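Local coordinates for protein phosphoribosylglycinamide synthetase (Anaerococcus prevotii, PDB 4DIM) that probably acts as an ATP-dependent, metal-binding ligase of the ATP-grasp superfamily, at residues A[57-60]-A[61-64]; A[217-220]-A[221-225]; A[388-391]-A[392-396]. All coordinates share one frame; numbering follows the deposited sequence.

Interaction 1 of 3, residues A[57-60]-A[61-64]; sequences ISNP and DEVE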
loop_
_atom_site.group_PDB
_atom_site.type_symbol
_atom_site.label_atom_id
_atom_site.label_comp_id
_atom_site.label_asym_id
_atom_site.label_seq_id
_atom_site.Cartn_x
_atom_site.Cartn_y
_atom_site.Cartn_z
ATOM N N ILE A 57 8.653 -1.123 15.908
ATOM C CA ILE A 57 7.420 -0.426 15.549
ATOM C C ILE A 57 6.213 -1.386 15.367
ATOM O O ILE A 57 5.061 -0.946 15.376
ATOM C CB ILE A 57 7.629 0.456 14.295
ATOM C CG1 ILE A 57 7.781 -0.382 12.970
ATOM C CG2 ILE A 57 8.797 1.460 14.531
ATOM C CD1 ILE A 57 7.818 0.492 11.690
ATOM N N SER A 58 6.478 -2.680 15.229
ATOM C CA SER A 58 5.436 -3.689 15.134
ATOM C C SER A 58 4.903 -4.084 16.527
ATOM O O SER A 58 3.971 -4.886 16.615
ATOM C CB SER A 58 5.996 -4.921 14.425
ATOM O OG SER A 58 6.956 -5.562 15.248
ATOM N N ASN A 59 5.499 -3.545 17.598
ATOM C CA ASN A 59 5.134 -3.852 18.956
ATOM C C ASN A 59 4.409 -2.643 19.518
ATOM O O ASN A 59 5.050 -1.731 20.032
ATOM C CB ASN A 59 6.404 -4.202 19.716
ATOM C CG ASN A 59 6.208 -4.813 21.071
ATOM O OD1 ASN A 59 5.084 -4.944 21.571
ATOM N ND2 ASN A 59 7.322 -5.224 21.686
ATOM N N PRO A 60 3.062 -2.586 19.403
ATOM C CA PRO A 60 2.343 -1.387 19.859
ATOM C C PRO A 60 2.540 -1.078 21.322
ATOM O O PRO A 60 2.519 0.101 21.666
ATOM C CB PRO A 60 0.867 -1.694 19.543
ATOM C CG PRO A 60 0.788 -3.110 19.321
ATOM C CD PRO A 60 2.121 -3.547 18.789
ATOM N N ASP A 61 2.739 -2.118 22.165
ATOM C CA ASP A 61 2.957 -1.941 23.611
ATOM C C ASP A 61 4.327 -1.292 23.900
ATOM O O ASP A 61 4.384 -0.344 24.675
ATOM C CB ASP A 61 2.821 -3.273 24.367
ATOM C CG ASP A 61 1.385 -3.600 24.748
ATOM O OD1 ASP A 61 0.696 -4.271 23.946
ATOM O OD2 ASP A 61 0.918 -3.095 25.795
ATOM N N GLU A 62 5.405 -1.775 23.268
ATOM C CA GLU A 62 6.742 -1.180 23.431
ATOM C C GLU A 62 6.754 0.264 22.978
ATOM O O GLU A 62 7.304 1.123 23.645
ATOM C CB GLU A 62 7.778 -1.960 22.613
ATOM C CG GLU A 62 9.220 -1.537 22.849
ATOM C CD GLU A 62 10.112 -1.824 21.662
ATOM O OE1 GLU A 62 10.216 -0.942 20.779
ATOM O OE2 GLU A 62 10.656 -2.950 21.578
ATOM N N VAL A 63 6.155 0.515 21.819
ATOM C CA VAL A 63 6.099 1.831 21.208
ATOM C C VAL A 63 5.399 2.829 22.106
ATOM O O VAL A 63 5.912 3.927 22.261
ATOM C CB VAL A 63 5.426 1.735 19.827
ATOM C CG1 VAL A 63 4.966 3.101 19.322
ATOM C CG2 VAL A 63 6.385 1.099 18.832
ATOM N N GLU A 64 4.238 2.460 22.671
ATOM C CA GLU A 64 3.446 3.309 23.567
ATOM C C GLU A 64 4.308 3.813 24.749
ATOM O O GLU A 64 4.206 4.973 25.150
ATOM C CB GLU A 64 2.233 2.499 24.074
ATOM C CG GLU A 64 1.242 3.239 24.958
ATOM C CD GLU A 64 0.498 2.362 25.951
ATOM O OE1 GLU A 64 0.163 1.205 25.604
ATOM O OE2 GLU A 64 0.212 2.855 27.066
#
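The backbone carbonyl of N59 receives the amide of V63, N to O 3.1 Å, and begins the first turn of helix 60-66 from the N-cap position. The bond is nearly straight, 169° at the hydrogen. One residue on, E64 N reaches P60 O at 3.1 Å. Proline suits the first helical position: amides of the first turn have no carbonyl one turn earlier to bond, so its missing N-H costs nothing. Its ring lies against S86 and R89 of helix 84-94. The side chain of N59 leaves the backbone on the side of its carbonyl carbon (chi1 -168°), which lays the amide across E62 at about a right angle, ND2 3.4 Å from E62 CB. With an alanine here, the CB of E62 would probably lose this cover at the start of the helix. The carboxylates of D61 and E62 would be expected to interact favourably with the helix dipole, though each has a firmer mate: D61 OD1 forms a salt bridge with R89, and E62 OE1 accepts a hydrogen bond from the backbone N of D56. V63, buried, faces back toward the preceding loop, its CG2 3.8 Å from the CA of I57.

Interaction 2 of 3, residues A[217-220]-A[221-225]; sequences TYMS and HTAVP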
loop_
_atom_site.group_PDB
_atom_site.type_symbol
_atom_site.label_atom_id
_atom_site.label_comp_id
_atom_site.label_asym_id
_atom_site.label_seq_id
_atom_site.Cartn_x
_atom_site.Cartn_y
_atom_site.Cartn_z
ATOM N N THR A 217 2.670 -6.263 -12.454
ATOM C CA THR A 217 3.203 -7.280 -11.555
ATOM C C THR A 217 4.192 -8.244 -12.292
ATOM O O THR A 217 4.218 -8.305 -13.525
ATOM C CB THR A 217 1.970 -7.982 -10.915
ATOM O OG1 THR A 217 2.266 -8.403 -9.586
ATOM C CG2 THR A 217 1.423 -9.111 -11.753
ATOM N N TYR A 218 5.063 -8.906 -11.503
ATOM C CA TYR A 218 6.026 -9.899 -11.995
ATOM C C TYR A 218 5.798 -11.196 -11.251
ATOM O O TYR A 218 5.868 -11.212 -10.020
ATOM C CB TYR A 218 7.486 -9.441 -11.828
ATOM C CG TYR A 218 8.481 -10.382 -12.483
ATOM C CD1 TYR A 218 8.784 -10.276 -13.835
ATOM C CD2 TYR A 218 9.063 -11.425 -11.766
ATOM C CE1 TYR A 218 9.681 -11.148 -14.448
ATOM C CE2 TYR A 218 9.954 -12.314 -12.371
ATOM C CZ TYR A 218 10.264 -12.174 -13.716
ATOM O OH TYR A 218 11.145 -13.036 -14.350
HETATM N N MSE A 219 5.533 -12.285 -11.997
HETATM C CA MSE A 219 5.284 -13.610 -11.430
HETATM C C MSE A 219 6.580 -14.421 -11.336
HETATM O O MSE A 219 7.256 -14.647 -12.351
HETATM C CB MSE A 219 4.251 -14.376 -12.289
HETATM C CG MSE A 219 3.871 -15.772 -11.741
HETATM SE SE MSE A 219 3.294 -15.797 -9.874
HETATM C CE MSE A 219 1.521 -15.102 -10.107
ATOM N N SER A 220 6.896 -14.871 -10.107
ATOM C CA SER A 220 8.048 -15.726 -9.790
ATOM C C SER A 220 7.557 -16.866 -8.873
ATOM O O SER A 220 7.491 -18.023 -9.308
ATOM C CB SER A 220 9.164 -14.907 -9.140
ATOM O OG SER A 220 8.658 -14.003 -8.173
ATOM N N HIS A 221 7.183 -16.511 -7.625
ATOM C CA HIS A 221 6.619 -17.412 -6.615
ATOM C C HIS A 221 5.187 -16.974 -6.413
ATOM O O HIS A 221 4.254 -17.697 -6.769
ATOM C CB HIS A 221 7.464 -17.384 -5.330
ATOM C CG HIS A 221 8.558 -18.404 -5.386
ATOM N ND1 HIS A 221 9.371 -18.525 -6.508
ATOM C CD2 HIS A 221 8.875 -19.383 -4.510
ATOM C CE1 HIS A 221 10.178 -19.545 -6.262
ATOM N NE2 HIS A 221 9.912 -20.099 -5.073
ATOM N N THR A 222 5.027 -15.745 -5.945
ATOM C CA THR A 222 3.751 -15.062 -5.879
ATOM C C THR A 222 3.858 -13.990 -6.945
ATOM O O THR A 222 4.880 -13.922 -7.636
ATOM C CB THR A 222 3.452 -14.524 -4.457
ATOM O OG1 THR A 222 2.088 -14.088 -4.426
ATOM C CG2 THR A 222 4.374 -13.360 -4.019
ATOM N N ALA A 223 2.829 -13.139 -7.075
ATOM C CA ALA A 223 2.859 -12.018 -8.013
ATOM C C ALA A 223 3.457 -10.825 -7.280
ATOM O O ALA A 223 2.863 -10.342 -6.308
ATOM C CB ALA A 223 1.459 -11.703 -8.523
ATOM N N VAL A 224 4.664 -10.394 -7.689
ATOM C CA VAL A 224 5.333 -9.268 -7.037
ATOM C C VAL A 224 4.902 -7.943 -7.698
ATOM O O VAL A 224 4.977 -7.823 -8.918
ATOM C CB VAL A 224 6.881 -9.406 -7.053
ATOM C CG1 VAL A 224 7.533 -8.252 -6.270
ATOM C CG2 VAL A 224 7.312 -10.757 -6.481
ATOM N N PRO A 225 4.495 -6.922 -6.927
ATOM C CA PRO A 225 4.177 -5.623 -7.561
ATOM C C PRO A 225 5.456 -4.980 -8.093
ATOM O O PRO A 225 6.418 -4.869 -7.352
ATOM C CB PRO A 225 3.544 -4.788 -6.419
ATOM C CG PRO A 225 3.309 -5.786 -5.272
ATOM C CD PRO A 225 4.344 -6.859 -5.457
#
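Backbone hydrogen bonds between Y218 and V224 hold this end of the beta hairpin made by strands 206-219 and 223-230. Y218 N gives to V224 O at 2.8 Å, and V224 N returns to Y218 O at 2.7 Å. This hydrogen-bonded antiparallel pair is flanked by two non-hydrogen-bonded ones, T217 with P225 and M219 with A223. In such a pair the N-H does not point at the partner strand, so proline costs the T217 pairing no bond. Across the turn, S220 N makes a weak bond to T222 O, 3.3 Å long.

Among side-chain polar groups, the hydroxyl of T217 adds a weak bond from OG1 to V224 O (2.9 Å), giving that oxygen a second donor. S220 OG bonds to the carbonyl of E368.

The apolar contacts divide between the two faces. On one, selenomethionine M219 bends at chi2 and chi3 (53° and 77°), bringing CE back to 3.8 Å from A223 CB. On the other, the Y218 ring meets that of F367, and V224 also packs on F367.

Main-chain bonds thus carry most of the pairing, provided Y218 and V224 keep an N-H, while S220 OG ties the turn to E368.

Interaction 3 of 3, residues A[388-391]-A[392-396]; sequences KDKL and DVIIN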
loop_
_atom_site.group_PDB
_atom_site.type_symbol
_atom_site.label_atom_id
_atom_site.label_comp_id
_atom_site.label_asym_id
_atom_site.label_seq_id
_atom_site.Cartn_x
_atom_site.Cartn_y
_atom_site.Cartn_z
ATOM N N LYS A 388 4.737 5.140 -21.311
ATOM C CA LYS A 388 5.322 3.823 -21.605
ATOM C C LYS A 388 6.447 3.908 -22.643
ATOM O O LYS A 388 7.477 3.256 -22.463
ATOM C CB LYS A 388 4.263 2.851 -22.114
ATOM C CG LYS A 388 3.273 2.379 -21.062
ATOM C CD LYS A 388 2.089 1.739 -21.787
ATOM C CE LYS A 388 1.054 1.045 -20.933
ATOM N NZ LYS A 388 -0.281 1.026 -21.605
ATOM N N ASP A 389 6.252 4.688 -23.720
ATOM C CA ASP A 389 7.272 4.868 -24.769
ATOM C C ASP A 389 8.468 5.586 -24.184
ATOM O O ASP A 389 9.587 5.139 -24.384
ATOM C CB ASP A 389 6.716 5.636 -25.976
ATOM C CG ASP A 389 5.650 4.894 -26.769
ATOM O OD1 ASP A 389 5.520 3.654 -26.590
ATOM O OD2 ASP A 389 4.942 5.550 -27.577
ATOM N N LYS A 390 8.231 6.626 -23.371
ATOM C CA LYS A 390 9.293 7.355 -22.674
ATOM C C LYS A 390 10.064 6.393 -21.740
ATOM O O LYS A 390 11.289 6.415 -21.713
ATOM C CB LYS A 390 8.690 8.555 -21.878
ATOM C CG LYS A 390 9.692 9.507 -21.267
ATOM C CD LYS A 390 9.246 10.983 -21.338
ATOM C CE LYS A 390 9.727 11.667 -22.609
ATOM N NZ LYS A 390 9.114 13.016 -22.820
ATOM N N LEU A 391 9.355 5.511 -21.045
ATOM C CA LEU A 391 9.973 4.554 -20.119
ATOM C C LEU A 391 10.867 3.543 -20.860
ATOM O O LEU A 391 11.952 3.230 -20.374
ATOM C CB LEU A 391 8.872 3.809 -19.318
ATOM C CG LEU A 391 9.134 3.445 -17.836
ATOM C CD1 LEU A 391 10.372 2.614 -17.654
ATOM C CD2 LEU A 391 9.188 4.664 -16.988
ATOM N N ASP A 392 10.427 3.052 -22.028
ATOM C CA ASP A 392 11.219 2.086 -22.815
ATOM C C ASP A 392 12.542 2.649 -23.281
ATOM O O ASP A 392 13.493 1.892 -23.420
ATOM C CB ASP A 392 10.454 1.619 -24.043
ATOM C CG ASP A 392 9.275 0.720 -23.751
ATOM O OD1 ASP A 392 9.052 0.387 -22.543
ATOM O OD2 ASP A 392 8.549 0.370 -24.717
ATOM N N VAL A 393 12.591 3.960 -23.550
ATOM C CA VAL A 393 13.804 4.636 -23.985
ATOM C C VAL A 393 14.789 4.739 -22.808
ATOM O O VAL A 393 15.994 4.619 -23.029
ATOM C CB VAL A 393 13.482 6.033 -24.580
ATOM C CG1 VAL A 393 14.762 6.827 -24.848
ATOM C CG2 VAL A 393 12.655 5.910 -25.852
ATOM N N ILE A 394 14.275 4.981 -21.576
ATOM C CA ILE A 394 15.068 5.146 -20.343
ATOM C C ILE A 394 15.815 3.836 -20.044
ATOM O O ILE A 394 17.039 3.813 -20.111
ATOM C CB ILE A 394 14.155 5.619 -19.148
ATOM C CG1 ILE A 394 13.626 7.052 -19.411
ATOM C CG2 ILE A 394 14.890 5.593 -17.776
ATOM C CD1 ILE A 394 12.481 7.518 -18.424
ATOM N N ILE A 395 15.073 2.759 -19.799
ATOM C CA ILE A 395 15.596 1.409 -19.510
ATOM C C ILE A 395 16.621 0.920 -20.528
ATOM O O ILE A 395 17.570 0.216 -20.157
ATOM C CB ILE A 395 14.401 0.412 -19.475
ATOM C CG1 ILE A 395 13.600 0.577 -18.201
ATOM C CG2 ILE A 395 14.840 -1.049 -19.653
ATOM C CD1 ILE A 395 14.264 -0.022 -16.927
ATOM N N ASN A 396 16.360 1.186 -21.814
ATOM C CA ASN A 396 17.259 0.771 -22.903
ATOM C C ASN A 396 18.583 1.559 -22.856
ATOM O O ASN A 396 19.533 1.157 -23.512
ATOM C CB ASN A 396 16.595 0.923 -24.285
ATOM C CG ASN A 396 15.490 -0.034 -24.603
ATOM O OD1 ASN A 396 15.063 -0.842 -23.779
ATOM N ND2 ASN A 396 15.043 -0.007 -25.851
#
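I394 packs back over the carbonyls of the preceding turn of helix 384-395. Its CB lies 3.5 Å from L391 O. With CG1 anti to its own carbonyl carbon and beside the backbone N (chi1 -67°), the longer branch doubles back along the helix, and CG1 passes K390 O at 3.3 Å. CD1 stays over the same oxygen, 3.7 Å away, and comes near the aliphatic CG of K390. Beyond the helix this side chain touches V379, I351 and I354, so a branched, wholly apolar residue suits its buried place.

L391 and I395, one turn apart, cross obliquely with CD1 of L391 3.9 Å from CG1 of I395. Their backbones are joined as well: I395 N bonds to L391 O at 3.2 Å. D392 N reaches K388 O at 3.0 Å, whereas the amides of V393 and I394 each divide between two carbonyls, all four bonds weak.

The exposed side carries D389 and D392. D389 OD1 and D392 OD2 lie 4.8 Å apart, two like charges that would be expected to repel mildly. NZ of K390 makes long, weak ion pairs with D348, D350 and E381.

L391 also packs on I377, V379 and L325, and I395 on I377 and I329, while K388 lies along strand 323-329. With L391, I394 and I395 forming the apolar face and the rest mostly polar, the exposed V393 excepted, this is an amphipathic helix packed on antiparallel strands 323-329, 375-381 and 351-356, as in alpha+beta architecture.

How the interactions relate
From the N terminus the three contacts follow in series, none nested in or crossing another. Interaction 1 turns the chain out of strand 51-54, at one edge of the N-terminal parallel sheet, into helix 60-66, which packs beside helix 84-94. Interaction 2 closes the tight turn between strands 206-219 and 223-230, neighbours in the large antiparallel sheet and part of the ATP-grasp region of the sequence. Interaction 3 covers the far end of that same sheet, where helix 384-395 lies on its later strands. Interactions 2 and 3 have centres about 21 Å apart; interactions 1 and 3, about 43 Å apart between centres, fall on opposite sides of the chain's centre. None touches another.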